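Putative transcriptional regulator, sugar-binding family (Arthrobacter aurescens, PDB 3NZE) probably acts as a sugar-responsive transcriptional regulator of the SorC family, with DNA-binding and carbohydrate-binding functions. Local coordinates at residues A[152-157]-A[218-223]; A[186-191]-A[204-209]; A[229-234]-A[252-257]. All coordinates share one frame; numbering follows the deposited sequence.

Contact 1: residues A[152-157]-A[218-223]; sequences SIAIFG and EQLRQV
V223 lays its CG1 methyl over the backbone at the start of the strand, covering the link from S152 to A154. With CG1 anti to the backbone N (chi1 175°), the methyl sits 3.4 Å from the carbonyl O of S152 and 3.7 Å from CA of I153. This end of the contact is therefore side chain against main chain. A154, whose CB points at the helix, meets both apolar side chains of 218-223, L220 and V223: its CB is 4.3 Å from CG1 of V223 and 4.0 Å from CD2 of L220. The other L220 branch goes further along the strand, where CD1 approaches CE2 of the F156 ring obliquely at 4.4 Å. One methyl of L220 thus goes to A154 and the other to F156, residues two apart that turn the same face of the strand to the helix. V192 of the adjacent strand touches both L220 and F156.

No hydrogen bond crosses this interface; polar links run within 218-223 or to neighbouring strands. V223 N bonds to L220 O at 2.9 Å, and the amide of Q222 folds back so that NE2 donates to E218 O at 2.8 Å. On the strand side, S152 OG is held by I59 N, and the backbone of A154 pairs with R225 and I227. Taken together, this is the apolar seam of an alpha/beta layer, a short helix lying on one face of a largely parallel central sheet and leading into its next strand, as in Rossmann-like domains.

Contact 2: residues A[186-191]-A[204-209]; sequences DDVVGD and DGITLN
D186 has CG anti to its own carbonyl carbon (chi1 -64°), on the side of I206, and chi2 (143°) then turns OD1 to the backbone of G205 to L208, while I206 has CG1 in the same relation (chi1 -63°) and an extended chi2 that brings CD1 to V188. The first group comes from the end of helix 177-185, which is closed by a Schellman motif: D187, with positive phi, is the C-prime residue, and V188 N bonds back to L183 O. The chain then runs on into strand 188-192.

Across the contact the polar part is carried by water. OD1 of D186 stays 3.9 Å from T207 N, and two waters link OD1 to the backbone of 205-208. Water 1 donates to D186 OD1 at 2.9 Å and accepts from L208 N at 3.0 Å. Water 2 is a three-way bridge: it gives its hydrogens to OD1 of D186 and to O of G205, 2.6 Å for the latter, and accepts from T207 N at 2.7 Å. The two N-H groups at the start of the 3-10 segment 207-209 are thus taken up by waters 2 and 1, and the negative charge of D186 probably favours this relay. Within 204-209, N209 N bonds to I206 O, and N209 OD1 reaches F196 N, so the loop is tied to strand 195-198 as well.

The rest of the contact is apolar. V188, which also packs on L183 of the helix and F196 of the hairpin partner strand, crosses I206 obliquely. Its CG2 methyl lies 3.9 Å from CD1 of I206 and 4.1 Å from CG2 of the same side chain.

Contact 3: residues A[229-234]-A[252-257]; sequences VVSGAS and ILDEAS
V230 and I252 join two neighbouring parallel strands of a beta-alpha-beta unit, strand 225-230, helix 236-244 and strand 250-254. V230 N donates to I252 O at 2.9 Å, almost straight at 170°. Next along, V230 O is met by CA of L253 at 3.2 Å, a CA-H...O contact.

From there D254 takes over as the N-cap of helix 255-261. Its OD1 serves two donors from opposite faces of the carboxylate plane: G232 N at 3.0 Å, well above the plane, and S257 OG at 2.6 Å, on the syn side. OD2 accepts the capping bond from S257 N at 3.1 Å, again from above the plane. The cap thus binds both its own helix and the loop after the other strand. An alanine in place of D254 would probably leave G232 N, S257 N and the S257 hydroxyl without their shared acceptor, and loosen the loop from the helix start.

Farther on, CB of A233 meets CB of A256 at 4.1 Å. Water 3 completes the network, accepting from A233 N at 3.2 Å and donating to D254 OD2 at 2.7 Å.

Overall arrangement
Past the N-terminal strands and helices, the first segment met is on strand 153-160, and contact 1 closes a long loop when residues 218-223 return to it. Contact 2 lies wholly within that loop: it opens at the end of helix 177-185 and closes after the 188-192 and 195-198 hairpin, 13 residues separating the nearest ends. The chain then enters strand 225-230 and contact 3, which follows in series and closes across helix 236-244. No loops cross. All three contacts reach one sheet, in which strand 153-160 neighbours both 188-192 and 225-230. Contacts 1 and 3 meet directly, F156 O lying 2.9 Å from V229 N in a probable hydrogen bond, whereas contact 2 sits about 18 Å from contact 1 between centres.

Contact 1: residues A[152-157]-A[218-223]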
loop_
_atom_site.group_PDB
_atom_site.type_symbol
_atom_site.label_atom_id
_atom_site.label_comp_id
_atom_site.label_asym_id
_atom_site.label_seq_id
_atom_site.Cartn_x
_atom_site.Cartn_y
_atom_site.Cartn_z
ATOM N N SER A 152 -5.739 5.633 12.489
ATOM C CA SER A 152 -4.732 5.336 13.510
ATOM C C SER A 152 -3.556 4.601 12.874
ATOM O O SER A 152 -2.391 4.841 13.220
ATOM C CB SER A 152 -5.333 4.454 14.612
ATOM O OG SER A 152 -6.700 4.748 14.861
ATOM N N ILE A 153 -3.876 3.682 11.969
ATOM C CA ILE A 153 -2.853 2.943 11.233
ATOM C C ILE A 153 -3.210 2.864 9.750
ATOM O O ILE A 153 -4.382 2.989 9.362
ATOM C CB ILE A 153 -2.579 1.514 11.812
ATOM C CG1 ILE A 153 -3.675 0.522 11.428
ATOM C CG2 ILE A 153 -2.367 1.561 13.332
ATOM C CD1 ILE A 153 -3.413 -0.899 11.953
ATOM N N ALA A 154 -2.188 2.716 8.911
ATOM C CA ALA A 154 -2.387 2.588 7.463
ATOM C C ALA A 154 -1.666 1.331 7.026
ATOM O O ALA A 154 -0.571 1.062 7.495
ATOM C CB ALA A 154 -1.814 3.794 6.725
ATOM N N ILE A 155 -2.279 0.555 6.137
ATOM C CA ILE A 155 -1.649 -0.666 5.650
ATOM C C ILE A 155 -1.673 -0.641 4.146
ATOM O O ILE A 155 -2.729 -0.424 3.553
ATOM C CB ILE A 155 -2.402 -1.928 6.118
ATOM C CG1 ILE A 155 -2.666 -1.867 7.625
ATOM C CG2 ILE A 155 -1.603 -3.185 5.759
ATOM C CD1 ILE A 155 -3.602 -2.959 8.146
ATOM N N PHE A 156 -0.525 -0.877 3.522
ATOM C CA PHE A 156 -0.421 -0.714 2.075
ATOM C C PHE A 156 0.730 -1.479 1.452
ATOM O O PHE A 156 1.748 -1.740 2.097
ATOM C CB PHE A 156 -0.288 0.764 1.692
ATOM C CG PHE A 156 0.814 1.500 2.429
ATOM C CD1 PHE A 156 2.118 1.503 1.948
ATOM C CD2 PHE A 156 0.528 2.192 3.591
ATOM C CE1 PHE A 156 3.127 2.195 2.621
ATOM C CE2 PHE A 156 1.530 2.894 4.272
ATOM C CZ PHE A 156 2.829 2.894 3.781
ATOM N N GLY A 157 0.566 -1.803 0.173
ATOM C CA GLY A 157 1.664 -2.279 -0.643
ATOM C C GLY A 157 2.259 -1.118 -1.432
ATOM O O GLY A 157 1.947 0.048 -1.186
ATOM N N GLU A 218 1.694 13.548 2.670
ATOM C CA GLU A 218 1.713 14.345 3.893
ATOM C C GLU A 218 0.756 13.788 4.950
ATOM O O GLU A 218 1.108 13.668 6.123
ATOM C CB GLU A 218 1.405 15.825 3.614
ATOM C CG GLU A 218 1.457 16.690 4.873
ATOM C CD GLU A 218 1.039 18.132 4.632
ATOM O OE1 GLU A 218 0.712 18.484 3.476
ATOM O OE2 GLU A 218 1.033 18.917 5.607
ATOM N N GLN A 219 -0.453 13.435 4.534
ATOM C CA GLN A 219 -1.397 12.817 5.456
ATOM C C GLN A 219 -0.897 11.477 5.991
ATOM O O GLN A 219 -0.993 11.209 7.187
ATOM C CB GLN A 219 -2.767 12.655 4.798
ATOM C CG GLN A 219 -3.807 12.079 5.740
ATOM C CD GLN A 219 -5.190 12.036 5.116
ATOM O OE1 GLN A 219 -5.843 13.070 4.952
ATOM N NE2 GLN A 219 -5.643 10.839 4.765
ATOM N N LEU A 220 -0.363 10.626 5.112
ATOM C CA LEU A 220 0.193 9.354 5.556
ATOM C C LEU A 220 1.272 9.542 6.605
ATOM O O LEU A 220 1.330 8.811 7.592
ATOM C CB LEU A 220 0.802 8.580 4.391
ATOM C CG LEU A 220 -0.126 7.766 3.511
ATOM C CD1 LEU A 220 0.726 6.904 2.599
ATOM C CD2 LEU A 220 -1.055 6.906 4.362
ATOM N N ARG A 221 2.148 10.514 6.388
ATOM C CA ARG A 221 3.264 10.689 7.300
ATOM C C ARG A 221 2.822 11.088 8.708
ATOM O O ARG A 221 3.614 11.023 9.636
ATOM C CB ARG A 221 4.285 11.687 6.736
ATOM C CG ARG A 221 5.170 11.105 5.632
ATOM C CD ARG A 221 6.302 12.070 5.242
ATOM N NE ARG A 221 5.819 13.221 4.487
ATOM C CZ ARG A 221 5.782 13.294 3.158
ATOM N NH1 ARG A 221 6.211 12.284 2.414
ATOM N NH2 ARG A 221 5.314 14.390 2.570
ATOM N N GLN A 222 1.563 11.494 8.864
ATOM C CA GLN A 222 1.069 11.876 10.187
ATOM C C GLN A 222 0.351 10.722 10.879
ATOM O O GLN A 222 -0.050 10.841 12.039
ATOM C CB GLN A 222 0.123 13.085 10.110
ATOM C CG GLN A 222 0.512 14.154 9.094
ATOM C CD GLN A 222 1.945 14.628 9.248
ATOM O OE1 GLN A 222 2.453 14.758 10.365
ATOM N NE2 GLN A 222 2.605 14.896 8.124
ATOM N N VAL A 223 0.160 9.617 10.158
ATOM C CA VAL A 223 -0.508 8.463 10.730
ATOM C C VAL A 223 0.488 7.755 11.651
ATOM O O VAL A 223 1.685 7.685 11.355
ATOM C CB VAL A 223 -1.022 7.520 9.636
ATOM C CG1 VAL A 223 -1.621 6.247 10.248
ATOM C CG2 VAL A 223 -2.052 8.229 8.784
#

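Contact 2: residues A[186-191]-A[204-209]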
loop_
_atom_site.group_PDB
_atom_site.type_symbol
_atom_site.label_atom_id
_atom_site.label_comp_id
_atom_site.label_asym_id
_atom_site.label_seq_id
_atom_site.Cartn_x
_atom_site.Cartn_y
_atom_site.Cartn_z
ATOM N N ASP A 186 8.122 12.529 -15.393
ATOM C CA ASP A 186 8.277 13.132 -14.072
ATOM C C ASP A 186 9.172 12.317 -13.132
ATOM O O ASP A 186 9.146 12.527 -11.920
ATOM C CB ASP A 186 6.903 13.334 -13.427
ATOM C CG ASP A 186 6.030 14.311 -14.194
ATOM O OD1 ASP A 186 4.804 14.087 -14.266
ATOM O OD2 ASP A 186 6.570 15.302 -14.723
ATOM N N ASP A 187 9.971 11.408 -13.694
ATOM C CA ASP A 187 10.817 10.491 -12.920
ATOM C C ASP A 187 10.038 9.744 -11.833
ATOM O O ASP A 187 10.548 9.533 -10.732
ATOM C CB ASP A 187 12.023 11.205 -12.289
ATOM C CG ASP A 187 13.062 10.223 -11.728
ATOM O OD1 ASP A 187 13.934 9.790 -12.511
ATOM O OD2 ASP A 187 13.011 9.878 -10.517
ATOM N N VAL A 188 8.806 9.348 -12.142
ATOM C CA VAL A 188 8.000 8.596 -11.179
ATOM C C VAL A 188 8.514 7.160 -11.081
ATOM O O VAL A 188 8.819 6.541 -12.100
ATOM C CB VAL A 188 6.516 8.613 -11.573
ATOM C CG1 VAL A 188 5.704 7.659 -10.682
ATOM C CG2 VAL A 188 5.973 10.034 -11.498
ATOM N N VAL A 189 8.631 6.636 -9.861
ATOM C CA VAL A 189 9.146 5.276 -9.678
ATOM C C VAL A 189 8.119 4.313 -9.083
ATOM O O VAL A 189 8.329 3.101 -9.090
ATOM C CB VAL A 189 10.447 5.234 -8.829
ATOM C CG1 VAL A 189 11.540 6.037 -9.515
ATOM C CG2 VAL A 189 10.204 5.770 -7.440
ATOM N N GLY A 190 7.011 4.841 -8.577
ATOM C CA GLY A 190 6.048 3.996 -7.896
ATOM C C GLY A 190 4.920 4.758 -7.235
ATOM O O GLY A 190 4.778 5.971 -7.413
ATOM N N ASP A 191 4.109 4.045 -6.459
ATOM C CA ASP A 191 2.962 4.661 -5.815
ATOM C C ASP A 191 2.611 3.956 -4.528
ATOM O O ASP A 191 2.931 2.785 -4.332
ATOM C CB ASP A 191 1.721 4.663 -6.737
ATOM C CG ASP A 191 0.954 3.328 -6.716
ATOM O OD1 ASP A 191 1.285 2.441 -7.530
ATOM O OD2 ASP A 191 0.022 3.159 -5.890
ATOM N N ASP A 204 5.172 16.261 -5.257
ATOM C CA ASP A 204 4.625 17.531 -5.707
ATOM C C ASP A 204 4.848 17.652 -7.208
ATOM O O ASP A 204 5.839 17.148 -7.737
ATOM C CB ASP A 204 5.334 18.684 -4.996
ATOM C CG ASP A 204 6.803 18.791 -5.389
ATOM O OD1 ASP A 204 7.578 17.853 -5.080
ATOM O OD2 ASP A 204 7.184 19.809 -6.015
ATOM N N GLY A 205 3.927 18.315 -7.895
ATOM C CA GLY A 205 4.107 18.588 -9.309
ATOM C C GLY A 205 4.048 17.353 -10.193
ATOM O O GLY A 205 4.645 17.327 -11.274
ATOM N N ILE A 206 3.335 16.326 -9.738
ATOM C CA ILE A 206 3.115 15.147 -10.562
ATOM C C ILE A 206 1.696 15.186 -11.110
ATOM O O ILE A 206 0.728 15.077 -10.370
ATOM C CB ILE A 206 3.354 13.834 -9.783
ATOM C CG1 ILE A 206 4.815 13.741 -9.333
ATOM C CG2 ILE A 206 2.967 12.622 -10.631
ATOM C CD1 ILE A 206 5.120 12.477 -8.552
ATOM N N THR A 207 1.594 15.389 -12.417
ATOM C CA THR A 207 0.322 15.555 -13.087
ATOM C C THR A 207 -0.689 14.453 -12.739
ATOM O O THR A 207 -1.851 14.736 -12.445
ATOM C CB THR A 207 0.559 15.613 -14.609
ATOM O OG1 THR A 207 0.775 16.977 -14.989
ATOM C CG2 THR A 207 -0.616 15.046 -15.368
ATOM N N LEU A 208 -0.242 13.204 -12.761
ATOM C CA LEU A 208 -1.138 12.075 -12.488
ATOM C C LEU A 208 -1.780 12.125 -11.100
ATOM O O LEU A 208 -2.883 11.618 -10.906
ATOM C CB LEU A 208 -0.415 10.738 -12.696
ATOM C CG LEU A 208 -0.508 10.227 -14.134
ATOM C CD1 LEU A 208 0.368 9.011 -14.342
ATOM C CD2 LEU A 208 -1.960 9.915 -14.488
ATOM N N ASN A 209 -1.103 12.747 -10.138
ATOM C CA ASN A 209 -1.645 12.798 -8.784
ATOM C C ASN A 209 -2.936 13.611 -8.647
ATOM O O ASN A 209 -3.678 13.430 -7.679
ATOM C CB ASN A 209 -0.589 13.227 -7.759
ATOM C CG ASN A 209 0.363 12.100 -7.413
ATOM O OD1 ASN A 209 0.067 10.937 -7.671
ATOM N ND2 ASN A 209 1.520 12.441 -6.831
HETATM O O HOH W 1 2.269 12.617 -14.214
HETATM O O HOH W 2 3.891 16.331 -13.512
#

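Contact 3: residues A[229-234]-A[252-257]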
loop_
_atom_site.group_PDB
_atom_site.type_symbol
_atom_site.label_atom_id
_atom_site.label_comp_id
_atom_site.label_asym_id
_atom_site.label_seq_id
_atom_site.Cartn_x
_atom_site.Cartn_y
_atom_site.Cartn_z
ATOM N N VAL A 229 3.952 -3.410 2.889
ATOM C CA VAL A 229 4.185 -4.820 2.587
ATOM C C VAL A 229 4.614 -4.947 1.144
ATOM O O VAL A 229 3.903 -4.507 0.253
ATOM C CB VAL A 229 2.922 -5.672 2.784
ATOM C CG1 VAL A 229 3.249 -7.138 2.521
ATOM C CG2 VAL A 229 2.342 -5.471 4.194
ATOM N N VAL A 230 5.778 -5.545 0.921
ATOM C CA VAL A 230 6.342 -5.645 -0.418
ATOM C C VAL A 230 6.823 -7.053 -0.752
ATOM O O VAL A 230 7.467 -7.697 0.061
ATOM C CB VAL A 230 7.533 -4.681 -0.538
ATOM C CG1 VAL A 230 8.372 -5.012 -1.758
ATOM C CG2 VAL A 230 7.025 -3.251 -0.593
ATOM N N SER A 231 6.526 -7.519 -1.964
ATOM C CA SER A 231 7.061 -8.800 -2.429
ATOM C C SER A 231 7.468 -8.736 -3.903
ATOM O O SER A 231 6.731 -8.210 -4.738
ATOM C CB SER A 231 6.047 -9.925 -2.212
ATOM O OG SER A 231 6.615 -11.175 -2.556
ATOM N N GLY A 232 8.651 -9.251 -4.215
ATOM C CA GLY A 232 9.154 -9.211 -5.579
ATOM C C GLY A 232 10.307 -8.234 -5.706
ATOM O O GLY A 232 10.098 -7.019 -5.722
ATOM N N ALA A 233 11.525 -8.765 -5.794
ATOM C CA ALA A 233 12.731 -7.943 -5.862
ATOM C C ALA A 233 12.782 -7.021 -7.077
ATOM O O ALA A 233 13.433 -5.981 -7.044
ATOM C CB ALA A 233 13.977 -8.821 -5.822
ATOM N N SER A 234 12.109 -7.401 -8.157
ATOM C CA SER A 234 12.145 -6.600 -9.372
ATOM C C SER A 234 11.308 -5.326 -9.239
ATOM O O SER A 234 11.207 -4.540 -10.182
ATOM C CB SER A 234 11.675 -7.422 -10.573
ATOM O OG SER A 234 10.298 -7.724 -10.461
ATOM N N ILE A 252 7.452 -5.097 5.821
ATOM C CA ILE A 252 7.564 -6.546 5.678
ATOM C C ILE A 252 7.878 -6.852 4.218
ATOM O O ILE A 252 7.168 -6.392 3.325
ATOM C CB ILE A 252 6.265 -7.269 6.088
ATOM C CG1 ILE A 252 5.888 -6.923 7.530
ATOM C CG2 ILE A 252 6.422 -8.797 5.945
ATOM C CD1 ILE A 252 4.906 -5.802 7.639
ATOM N N LEU A 253 8.957 -7.594 3.968
ATOM C CA LEU A 253 9.355 -7.882 2.591
ATOM C C LEU A 253 10.117 -9.190 2.501
ATOM O O LEU A 253 10.622 -9.695 3.502
ATOM C CB LEU A 253 10.190 -6.739 2.002
ATOM C CG LEU A 253 11.684 -6.648 2.341
ATOM C CD1 LEU A 253 12.348 -5.548 1.522
ATOM C CD2 LEU A 253 11.939 -6.410 3.833
ATOM N N ASP A 254 10.194 -9.750 1.292
ATOM C CA ASP A 254 10.847 -11.036 1.118
ATOM C C ASP A 254 12.360 -10.872 1.093
ATOM O O ASP A 254 12.872 -9.792 0.790
ATOM C CB ASP A 254 10.390 -11.701 -0.178
ATOM C CG ASP A 254 10.764 -10.894 -1.403
ATOM O OD1 ASP A 254 10.134 -9.839 -1.627
ATOM O OD2 ASP A 254 11.697 -11.316 -2.133
ATOM N N GLU A 255 13.049 -11.967 1.390
ATOM C CA GLU A 255 14.504 -12.015 1.466
ATOM C C GLU A 255 15.185 -11.444 0.224
ATOM O O GLU A 255 16.117 -10.654 0.338
ATOM C CB GLU A 255 14.938 -13.465 1.698
ATOM C CG GLU A 255 16.430 -13.693 1.794
ATOM C CD GLU A 255 16.763 -15.165 1.973
ATOM O OE1 GLU A 255 15.845 -15.950 2.300
ATOM O OE2 GLU A 255 17.938 -15.537 1.780
ATOM N N ALA A 256 14.731 -11.835 -0.964
ATOM C CA ALA A 256 15.372 -11.345 -2.182
ATOM C C ALA A 256 15.257 -9.827 -2.324
ATOM O O ALA A 256 16.232 -9.156 -2.680
ATOM C CB ALA A 256 14.816 -12.042 -3.412
ATOM N N SER A 257 14.069 -9.294 -2.053
ATOM C CA SER A 257 13.864 -7.850 -2.080
ATOM C C SER A 257 14.753 -7.158 -1.051
ATOM O O SER A 257 15.277 -6.086 -1.314
ATOM C CB SER A 257 12.395 -7.489 -1.815
ATOM O OG SER A 257 11.545 -7.972 -2.839
HETATM O O HOH W 3 11.583 -11.747 -4.761
#